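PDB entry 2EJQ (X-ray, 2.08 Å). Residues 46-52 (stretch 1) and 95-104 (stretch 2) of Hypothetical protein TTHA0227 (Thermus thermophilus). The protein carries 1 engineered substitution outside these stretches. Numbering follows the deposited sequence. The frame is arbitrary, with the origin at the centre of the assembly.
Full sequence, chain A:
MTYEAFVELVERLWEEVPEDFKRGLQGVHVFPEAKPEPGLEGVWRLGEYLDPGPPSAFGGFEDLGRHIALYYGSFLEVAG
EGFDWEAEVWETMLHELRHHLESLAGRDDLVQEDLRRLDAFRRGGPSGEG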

# COMPACT_ATOMS: atom_id res chain seq x y z
N LEU A 46 5.61 5.22 -3.47
CA LEU A 46 4.19 5.57 -3.42
C LEU A 46 3.39 4.71 -2.42
O LEU A 46 2.38 5.15 -1.87
N GLY A 47 3.84 3.48 -2.21
CA GLY A 47 3.17 2.59 -1.28
C GLY A 47 4.00 1.36 -0.95
O GLY A 47 5.11 1.19 -1.46
N GLU A 48 3.49 0.51 -0.07
CA GLU A 48 4.19 -0.71 0.28
C GLU A 48 3.30 -1.67 1.05
O GLU A 48 2.25 -1.30 1.57
N TYR A 49 3.74 -2.92 1.10
CA TYR A 49 3.01 -3.95 1.80
C TYR A 49 3.64 -4.09 3.18
O TYR A 49 4.85 -4.20 3.31
N LEU A 50 2.80 -4.07 4.22
CA LEU A 50 3.30 -4.21 5.58
C LEU A 50 3.14 -5.69 5.98
O LEU A 50 2.03 -6.17 6.26
N ASP A 51 4.25 -6.41 6.00
CA ASP A 51 4.25 -7.83 6.30
C ASP A 51 4.69 -8.17 7.72
O ASP A 51 5.82 -7.85 8.12
N PRO A 52 3.81 -8.82 8.51
CA PRO A 52 4.12 -9.20 9.89
C PRO A 52 5.47 -9.91 9.95
O PRO A 52 6.27 -9.68 10.85
N HIS A 95 -0.50 -3.38 -7.04
CA HIS A 95 0.85 -3.92 -7.03
C HIS A 95 1.16 -4.45 -5.63
O HIS A 95 1.73 -5.53 -5.47
N GLU A 96 0.76 -3.70 -4.60
CA GLU A 96 1.00 -4.17 -3.24
C GLU A 96 0.07 -5.33 -2.92
O GLU A 96 0.42 -6.22 -2.15
N LEU A 97 -1.12 -5.34 -3.51
CA LEU A 97 -2.05 -6.43 -3.27
C LEU A 97 -1.39 -7.70 -3.83
O LEU A 97 -1.58 -8.80 -3.31
N ARG A 98 -0.60 -7.54 -4.89
CA ARG A 98 0.09 -8.68 -5.48
C ARG A 98 1.09 -9.23 -4.47
O ARG A 98 1.25 -10.44 -4.34
N HIS A 99 1.77 -8.34 -3.74
CA HIS A 99 2.72 -8.77 -2.73
C HIS A 99 2.03 -9.52 -1.59
O HIS A 99 2.61 -10.42 -1.00
N HIS A 100 0.79 -9.13 -1.30
CA HIS A 100 0.02 -9.76 -0.24
C HIS A 100 -0.27 -11.20 -0.63
O HIS A 100 -0.09 -12.11 0.18
N LEU A 101 -0.71 -11.40 -1.87
CA LEU A 101 -1.03 -12.73 -2.34
C LEU A 101 0.22 -13.60 -2.33
O LEU A 101 0.16 -14.76 -1.94
N GLU A 102 1.35 -13.04 -2.75
CA GLU A 102 2.59 -13.81 -2.78
C GLU A 102 3.09 -14.13 -1.38
O GLU A 102 3.70 -15.16 -1.16
N SER A 103 2.80 -13.24 -0.43
CA SER A 103 3.21 -13.45 0.95
C SER A 103 2.37 -14.55 1.61
O SER A 103 2.86 -15.30 2.45
N LEU A 104 1.09 -14.66 1.24
CA LEU A 104 0.22 -15.68 1.80
C LEU A 104 0.59 -17.05 1.25
O LEU A 104 0.67 -18.02 1.99

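Strand 47-50 runs nearly parallel to helix 95-104, their axes 19° apart and 7.5 Å at closest approach, and one aromatic residue, Tyr49, has by far the largest covered area. Tyr49 points toward the helix with chi1 in t, which lays its ring along the helix surface. One ring face takes His99 O and His100 CA; the latter sits 3.8 Å from the ring centroid in a CH-pi contact, so helix backbone lies under that face. Flanking this, Tyr49 CE2 lies 3.7 Å from Ser103 CB, and Tyr49 CB meets His99 CB at 4.0 Å. The ring's length carries Tyr49 OH to His100 ND1, a 2.6 Å hydrogen bond made near the plane of the imidazole. His100, chi1 t, leaves the helix sideways, and the two rings meet rim to rim without stacking.

Glu96 is the helix's main contribution. Buried and pointing toward the strand in an m, m conformation, it brings its carboxylate against the strand backbone: Glu96 CD is 3.4 Å from Glu48 CA. Gly47 O lies 3.5 Å from Glu96 OE2; an ideal CB on Gly47 would point toward the helix but stand 4.1 Å from Glu96 CG, so a lack of space there does not explain the glycine. Glu96 OE1 comes within 3.1 Å of Tyr49 N, but the angle is too poor for a hydrogen bond. Water 1 makes the link instead, accepting from Tyr49 N at 2.8 Å and donating to Glu96 OE1 at 2.9 Å. One helical turn on, His99 (chi1 m) donates from ND1 to Glu96 OE1 at 2.8 Å, bracing the buried acid from within its own helix.

Ser103, chi1 t, closes the far end: its OG donates to Asp51 OD2 at 2.7 Å. The rule is economical: one long aromatic lies against the helix, its hydroxyl bonded to His100 and its own backbone N joined to Glu96 through water 1.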

# COMPACT_ATOMS: atom_id res chain seq x y z
CB LEU A 46 3.56 5.44 -4.82
CG LEU A 46 4.21 6.26 -5.94
CD1 LEU A 46 3.41 6.12 -7.24
CD2 LEU A 46 4.30 7.73 -5.51
CB GLU A 48 5.46 -0.40 1.10
CG GLU A 48 5.22 0.08 2.51
CD GLU A 48 6.51 0.37 3.27
OE1 GLU A 48 7.26 -0.57 3.61
OE2 GLU A 48 6.79 1.55 3.54
CB TYR A 49 3.11 -5.26 1.04
CG TYR A 49 2.36 -6.40 1.69
CD1 TYR A 49 0.97 -6.36 1.83
CD2 TYR A 49 3.03 -7.54 2.15
CE1 TYR A 49 0.27 -7.41 2.40
CE2 TYR A 49 2.34 -8.60 2.72
CZ TYR A 49 0.96 -8.53 2.84
OH TYR A 49 0.28 -9.59 3.39
CB LEU A 50 2.51 -3.28 6.50
CG LEU A 50 2.41 -1.82 6.03
CD1 LEU A 50 1.63 -1.03 7.06
CD2 LEU A 50 3.81 -1.19 5.83
CB ASP A 51 5.16 -8.56 5.30
CG ASP A 51 4.99 -10.07 5.33
OD1 ASP A 51 4.62 -10.62 6.39
OD2 ASP A 51 5.24 -10.70 4.28
CB PRO A 52 2.96 -10.12 10.26
CG PRO A 52 1.82 -9.56 9.48
CD PRO A 52 2.45 -9.26 8.13
CB HIS A 95 1.87 -2.85 -7.42
CG HIS A 95 3.27 -3.36 -7.53
ND1 HIS A 95 3.62 -4.40 -8.37
CD2 HIS A 95 4.41 -3.01 -6.88
CE1 HIS A 95 4.91 -4.66 -8.24
NE2 HIS A 95 5.41 -3.83 -7.33
CB GLU A 96 0.80 -3.04 -2.22
CG GLU A 96 1.74 -1.86 -2.37
CD GLU A 96 3.19 -2.28 -2.56
OE1 GLU A 96 3.61 -3.29 -1.97
OE2 GLU A 96 3.92 -1.59 -3.30
CB LEU A 97 -3.40 -6.15 -3.94
CG LEU A 97 -4.46 -7.25 -3.84
CD1 LEU A 97 -4.60 -7.67 -2.39
CD2 LEU A 97 -5.80 -6.77 -4.41
CB ARG A 98 0.82 -8.29 -6.76
CG ARG A 98 1.54 -9.45 -7.40
CD ARG A 98 2.35 -9.05 -8.61
NE ARG A 98 3.75 -9.40 -8.43
CZ ARG A 98 4.70 -9.16 -9.33
NH1 ARG A 98 4.40 -8.57 -10.48
NH2 ARG A 98 5.96 -9.51 -9.08
CB HIS A 99 3.46 -7.56 -2.17
CG HIS A 99 4.37 -6.91 -3.16
ND1 HIS A 99 4.78 -5.60 -3.06
CD2 HIS A 99 4.96 -7.40 -4.27
CE1 HIS A 99 5.59 -5.31 -4.06
NE2 HIS A 99 5.71 -6.39 -4.82
CB HIS A 100 -1.32 -9.02 -0.03
CG HIS A 100 -2.28 -9.75 0.86
ND1 HIS A 100 -2.04 -9.96 2.20
CD2 HIS A 100 -3.48 -10.32 0.60
CE1 HIS A 100 -3.05 -10.63 2.73
NE2 HIS A 100 -3.94 -10.86 1.77
CB LEU A 101 -1.64 -12.69 -3.75
CG LEU A 101 -3.00 -11.99 -3.90
CD1 LEU A 101 -3.42 -11.97 -5.35
CD2 LEU A 101 -4.03 -12.72 -3.09
CB GLU A 102 3.66 -13.05 -3.56
CG GLU A 102 3.27 -12.76 -4.99
CD GLU A 102 4.33 -11.99 -5.74
OE1 GLU A 102 5.01 -11.15 -5.11
OE2 GLU A 102 4.48 -12.21 -6.96
CB SER A 103 3.06 -12.15 1.75
OG SER A 103 3.46 -12.33 3.10
CB LEU A 104 -1.24 -15.40 1.48
CG LEU A 104 -1.95 -14.32 2.29
CD1 LEU A 104 -3.42 -14.32 1.93
CD2 LEU A 104 -1.79 -14.59 3.78
O HOH W 1 6.00 -3.78 -0.40